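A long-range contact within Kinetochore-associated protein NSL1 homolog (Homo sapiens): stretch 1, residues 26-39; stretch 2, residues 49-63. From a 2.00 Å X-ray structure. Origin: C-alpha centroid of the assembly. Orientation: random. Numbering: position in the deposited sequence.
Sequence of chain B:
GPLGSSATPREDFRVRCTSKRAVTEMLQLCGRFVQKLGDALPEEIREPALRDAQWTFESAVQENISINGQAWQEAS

Stretch 1 (26-39) MLQLCGRFVQKLGD
Stretch 2, residues 49-63: ALRDAQWTFESAVQE

The two stretches pack as helices running in roughly opposite directions, their N-to-C axes 141° apart and 9.7 Å at closest approach. Residues 49-62 form a regular α-helix. Residues 26-35 are also helical but kinked where the N atoms of Arg32 and Phe33 lack bonds to the preceding turn; residues 36-39 keep helical phi/psi without the regular bonding. The register pairs Leu27 with Glu58, Val34 with Gln54 and Gln35 with Leu50, at CA-CA distances of 6.7, 6.3 and 6.7 Å. Together the stretches bury 652 Å².

Met26 (t, t, p) starts sideways, but its chain end turns in, bringing CE to 4.4 Å from Val61 CG1. Leu27 (m, t) points toward the partner helix as a knob among Phe57, Glu58, Val61 and Gln62; its CD2 lies 3.8 Å from both Phe57 CE2 and Val61 CG1, while CD1 is 4.0 Å from the aliphatic CG of Glu58. One turn on, Cys30 (m) places CB 3.7 Å from CZ of Phe57 (chi1 t, chi2 71°).

At Gly31 the backbone comes close: CA is 3.3 Å from Gln54 OE1, and an ideal CB would sit only 3.1 Å from that oxygen. Gln54 (t, p, chi3 -100°) donates a weak hydrogen bond from NE2 to Gly31 O, long at 3.5 Å but nearly straight at 167°. Its buried OE1 has no polar partner.

Val34 (t) is the second knob, among Leu50, Ala53, Gln54 and Phe57, with CG1 3.8 Å from Ala53 CB and CG2 4.3 Å from Phe57 CG. Gln35 (m, m, chi3 134°) leads its amide inward, OE1 3.3 Å from Gln54 NE2. Finally, Leu50 (m, t) reaches the last turn: its CD2 lies 4.3 Å from Leu37 CB and 3.9 Å from Gly38 N.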

# COMPACT_ATOMS: atom_id res chain seq x y z
N MET B 26 -3.12 7.43 6.41
CA MET B 26 -1.95 7.15 5.58
C MET B 26 -2.35 6.86 4.14
O MET B 26 -1.70 7.34 3.20
CB MET B 26 -1.18 5.97 6.17
CG MET B 26 -0.16 5.35 5.23
SD MET B 26 0.36 3.71 5.78
CE MET B 26 -1.16 2.79 5.63
N LEU B 27 -3.42 6.08 3.94
CA LEU B 27 -3.88 5.79 2.58
C LEU B 27 -4.36 7.05 1.88
O LEU B 27 -4.18 7.20 0.66
CB LEU B 27 -4.98 4.74 2.61
CG LEU B 27 -4.54 3.34 3.05
CD1 LEU B 27 -5.72 2.38 3.06
CD2 LEU B 27 -3.43 2.81 2.17
N GLN B 28 -4.99 7.97 2.62
CA GLN B 28 -5.42 9.23 2.01
C GLN B 28 -4.22 10.02 1.49
O GLN B 28 -4.28 10.59 0.40
CB GLN B 28 -6.22 10.06 3.01
CG GLN B 28 -7.57 9.46 3.36
CD GLN B 28 -8.35 10.29 4.35
OE1 GLN B 28 -7.92 11.38 4.74
NE2 GLN B 28 -9.50 9.79 4.77
N LEU B 29 -3.13 10.06 2.26
CA LEU B 29 -1.93 10.76 1.82
C LEU B 29 -1.35 10.11 0.57
O LEU B 29 -1.06 10.80 -0.42
CB LEU B 29 -0.89 10.78 2.95
CG LEU B 29 -1.22 11.66 4.16
CD1 LEU B 29 -0.27 11.39 5.31
CD2 LEU B 29 -1.18 13.13 3.78
N CYS B 30 -1.16 8.79 0.60
CA CYS B 30 -0.63 8.08 -0.56
C CYS B 30 -1.57 8.11 -1.75
O CYS B 30 -1.13 7.93 -2.88
CB CYS B 30 -0.31 6.64 -0.19
SG CYS B 30 0.96 6.49 1.08
N GLY B 31 -2.87 8.32 -1.51
CA GLY B 31 -3.81 8.39 -2.62
C GLY B 31 -3.50 9.48 -3.61
O GLY B 31 -3.95 9.41 -4.76
N ARG B 32 -2.73 10.49 -3.20
CA ARG B 32 -2.35 11.56 -4.11
C ARG B 32 -1.51 11.04 -5.27
O ARG B 32 -1.62 11.54 -6.39
CB ARG B 32 -1.61 12.65 -3.35
CG ARG B 32 -1.13 13.82 -4.19
CD ARG B 32 -0.83 15.04 -3.32
NE ARG B 32 0.08 15.97 -3.96
CZ ARG B 32 -0.29 16.92 -4.82
NH1 ARG B 32 -1.57 17.07 -5.14
NH2 ARG B 32 0.62 17.73 -5.36
N PHE B 33 -0.67 10.03 -5.01
CA PHE B 33 0.17 9.49 -6.07
C PHE B 33 -0.63 8.69 -7.09
O PHE B 33 -0.26 8.63 -8.27
CB PHE B 33 1.29 8.64 -5.46
CG PHE B 33 2.21 9.43 -4.58
CD1 PHE B 33 3.37 9.98 -5.08
CD2 PHE B 33 1.90 9.64 -3.24
CE1 PHE B 33 4.22 10.72 -4.27
CE2 PHE B 33 2.74 10.37 -2.43
CZ PHE B 33 3.90 10.92 -2.95
N VAL B 34 -1.74 8.08 -6.67
CA VAL B 34 -2.62 7.43 -7.63
C VAL B 34 -3.30 8.46 -8.52
O VAL B 34 -3.45 8.26 -9.73
CB VAL B 34 -3.66 6.55 -6.90
CG1 VAL B 34 -4.60 5.90 -7.91
CG2 VAL B 34 -2.96 5.49 -6.07
N GLN B 35 -3.71 9.60 -7.94
CA GLN B 35 -4.36 10.65 -8.72
C GLN B 35 -3.42 11.20 -9.78
O GLN B 35 -3.86 11.54 -10.89
CB GLN B 35 -4.83 11.77 -7.79
CG GLN B 35 -5.87 11.33 -6.77
CD GLN B 35 -7.21 11.03 -7.40
OE1 GLN B 35 -7.84 10.01 -7.10
NE2 GLN B 35 -7.67 11.92 -8.28
N LYS B 36 -2.13 11.31 -9.47
CA LYS B 36 -1.17 11.83 -10.44
C LYS B 36 -1.05 10.96 -11.68
O LYS B 36 -0.57 11.44 -12.71
CB LYS B 36 0.21 11.99 -9.79
CG LYS B 36 0.22 12.85 -8.54
CD LYS B 36 -0.37 14.22 -8.78
CE LYS B 36 0.66 15.31 -8.51
NZ LYS B 36 0.11 16.68 -8.76
N LEU B 37 -1.47 9.70 -11.61
CA LEU B 37 -1.50 8.85 -12.79
C LEU B 37 -2.49 9.34 -13.83
O LEU B 37 -2.33 9.01 -15.02
CB LEU B 37 -1.86 7.42 -12.42
CG LEU B 37 -0.83 6.63 -11.62
CD1 LEU B 37 -1.56 5.54 -10.87
CD2 LEU B 37 0.21 6.05 -12.56
N GLY B 38 -3.51 10.11 -13.42
CA GLY B 38 -4.51 10.57 -14.36
C GLY B 38 -3.92 11.38 -15.50
O GLY B 38 -4.51 11.45 -16.58
N ASP B 39 -2.77 12.01 -15.27
CA ASP B 39 -2.09 12.74 -16.34
C ASP B 39 -1.81 11.83 -17.53
O ASP B 39 -2.13 12.17 -18.67
CB ASP B 39 -0.79 13.36 -15.82
CG ASP B 39 -0.98 14.11 -14.50
OD1 ASP B 39 -2.03 14.78 -14.34
OD2 ASP B 39 -0.07 14.03 -13.64
N ALA B 49 -10.93 4.58 -14.35
CA ALA B 49 -9.65 3.92 -14.11
C ALA B 49 -9.01 4.39 -12.81
O ALA B 49 -8.38 3.60 -12.10
CB ALA B 49 -8.71 4.17 -15.29
N LEU B 50 -9.17 5.67 -12.48
CA LEU B 50 -8.59 6.18 -11.24
C LEU B 50 -9.35 5.66 -10.02
O LEU B 50 -8.74 5.32 -9.00
CB LEU B 50 -8.57 7.71 -11.25
CG LEU B 50 -7.46 8.37 -12.06
CD1 LEU B 50 -7.47 9.88 -11.88
CD2 LEU B 50 -6.10 7.79 -11.68
N ARG B 51 -10.68 5.62 -10.10
CA ARG B 51 -11.45 4.98 -9.03
C ARG B 51 -11.03 3.53 -8.86
O ARG B 51 -10.85 3.05 -7.73
CB ARG B 51 -12.95 5.07 -9.32
CG ARG B 51 -13.54 6.47 -9.15
CD ARG B 51 -15.07 6.42 -9.10
NE ARG B 51 -15.65 5.82 -10.29
CZ ARG B 51 -16.02 6.51 -11.37
NH1 ARG B 51 -15.86 7.83 -11.40
NH2 ARG B 51 -16.54 5.88 -12.42
N ASP B 52 -10.86 2.81 -9.97
CA ASP B 52 -10.44 1.41 -9.90
C ASP B 52 -9.05 1.28 -9.29
O ASP B 52 -8.82 0.46 -8.40
CB ASP B 52 -10.49 0.80 -11.30
CG ASP B 52 -10.03 -0.65 -11.32
OD1 ASP B 52 -10.28 -1.37 -10.33
OD2 ASP B 52 -9.42 -1.06 -12.33
N ALA B 53 -8.11 2.11 -9.75
CA ALA B 53 -6.74 2.05 -9.24
C ALA B 53 -6.68 2.41 -7.76
O ALA B 53 -5.95 1.78 -6.99
CB ALA B 53 -5.83 2.98 -10.04
N GLN B 54 -7.43 3.43 -7.34
CA GLN B 54 -7.47 3.80 -5.93
C GLN B 54 -8.00 2.67 -5.07
O GLN B 54 -7.44 2.35 -4.01
CB GLN B 54 -8.32 5.06 -5.75
CG GLN B 54 -8.17 5.71 -4.40
CD GLN B 54 -6.92 6.57 -4.33
OE1 GLN B 54 -5.89 6.15 -3.80
NE2 GLN B 54 -7.01 7.78 -4.87
N TRP B 55 -9.10 2.04 -5.51
CA TRP B 55 -9.72 0.96 -4.75
C TRP B 55 -8.83 -0.28 -4.73
O TRP B 55 -8.76 -0.98 -3.71
CB TRP B 55 -11.10 0.65 -5.34
CG TRP B 55 -11.74 -0.58 -4.80
CD1 TRP B 55 -12.03 -0.85 -3.48
CD2 TRP B 55 -12.20 -1.71 -5.55
NE1 TRP B 55 -12.63 -2.09 -3.38
CE2 TRP B 55 -12.74 -2.63 -4.63
CE3 TRP B 55 -12.19 -2.03 -6.91
CZ2 TRP B 55 -13.28 -3.86 -5.04
CZ3 TRP B 55 -12.72 -3.25 -7.31
CH2 TRP B 55 -13.26 -4.15 -6.38
N THR B 56 -8.15 -0.57 -5.84
CA THR B 56 -7.18 -1.66 -5.85
C THR B 56 -6.03 -1.36 -4.90
O THR B 56 -5.58 -2.25 -4.16
CB THR B 56 -6.65 -1.87 -7.27
OG1 THR B 56 -7.73 -2.22 -8.14
CG2 THR B 56 -5.61 -2.97 -7.29
N PHE B 57 -5.55 -0.12 -4.89
CA PHE B 57 -4.46 0.26 -4.00
C PHE B 57 -4.86 0.09 -2.54
O PHE B 57 -4.15 -0.54 -1.75
CB PHE B 57 -4.03 1.70 -4.28
CG PHE B 57 -3.07 2.26 -3.27
CD1 PHE B 57 -1.76 1.81 -3.20
CD2 PHE B 57 -3.48 3.25 -2.38
CE1 PHE B 57 -0.88 2.32 -2.27
CE2 PHE B 57 -2.60 3.77 -1.45
CZ PHE B 57 -1.30 3.31 -1.39
N GLU B 58 -6.02 0.64 -2.16
CA GLU B 58 -6.46 0.54 -0.77
C GLU B 58 -6.77 -0.90 -0.38
O GLU B 58 -6.48 -1.31 0.75
CB GLU B 58 -7.67 1.44 -0.54
CG GLU B 58 -7.35 2.92 -0.60
CD GLU B 58 -8.58 3.80 -0.51
OE1 GLU B 58 -9.70 3.29 -0.75
OE2 GLU B 58 -8.43 5.00 -0.20
N SER B 59 -7.34 -1.68 -1.30
CA SER B 59 -7.63 -3.08 -0.99
C SER B 59 -6.35 -3.88 -0.76
O SER B 59 -6.28 -4.69 0.18
CB SER B 59 -8.44 -3.71 -2.12
OG SER B 59 -9.72 -3.13 -2.20
N ALA B 60 -5.32 -3.66 -1.58
CA ALA B 60 -4.08 -4.41 -1.42
C ALA B 60 -3.44 -4.13 -0.07
O ALA B 60 -2.89 -5.04 0.56
CB ALA B 60 -3.11 -4.08 -2.55
N VAL B 61 -3.51 -2.88 0.39
CA VAL B 61 -2.95 -2.55 1.70
C VAL B 61 -3.81 -3.16 2.80
O VAL B 61 -3.29 -3.82 3.72
CB VAL B 61 -2.83 -1.02 1.87
CG1 VAL B 61 -2.43 -0.67 3.29
CG2 VAL B 61 -1.82 -0.46 0.89
N GLN B 62 -5.13 -2.97 2.72
CA GLN B 62 -6.01 -3.42 3.79
C GLN B 62 -6.00 -4.93 3.94
O GLN B 62 -6.03 -5.45 5.07
CB GLN B 62 -7.43 -2.91 3.53
CG GLN B 62 -7.59 -1.41 3.70
CD GLN B 62 -8.90 -0.90 3.13
OE1 GLN B 62 -9.74 -1.68 2.69
NE2 GLN B 62 -9.07 0.41 3.14
N GLU B 63 -5.97 -5.67 2.83
CA GLU B 63 -5.97 -7.13 2.93
C GLU B 63 -4.63 -7.68 3.39
O GLU B 63 -4.54 -8.88 3.68
CB GLU B 63 -6.35 -7.75 1.59
CG GLU B 63 -7.67 -7.26 1.03
CD GLU B 63 -8.58 -8.39 0.60
OE1 GLU B 63 -8.78 -9.32 1.41
OE2 GLU B 63 -9.08 -8.34 -0.54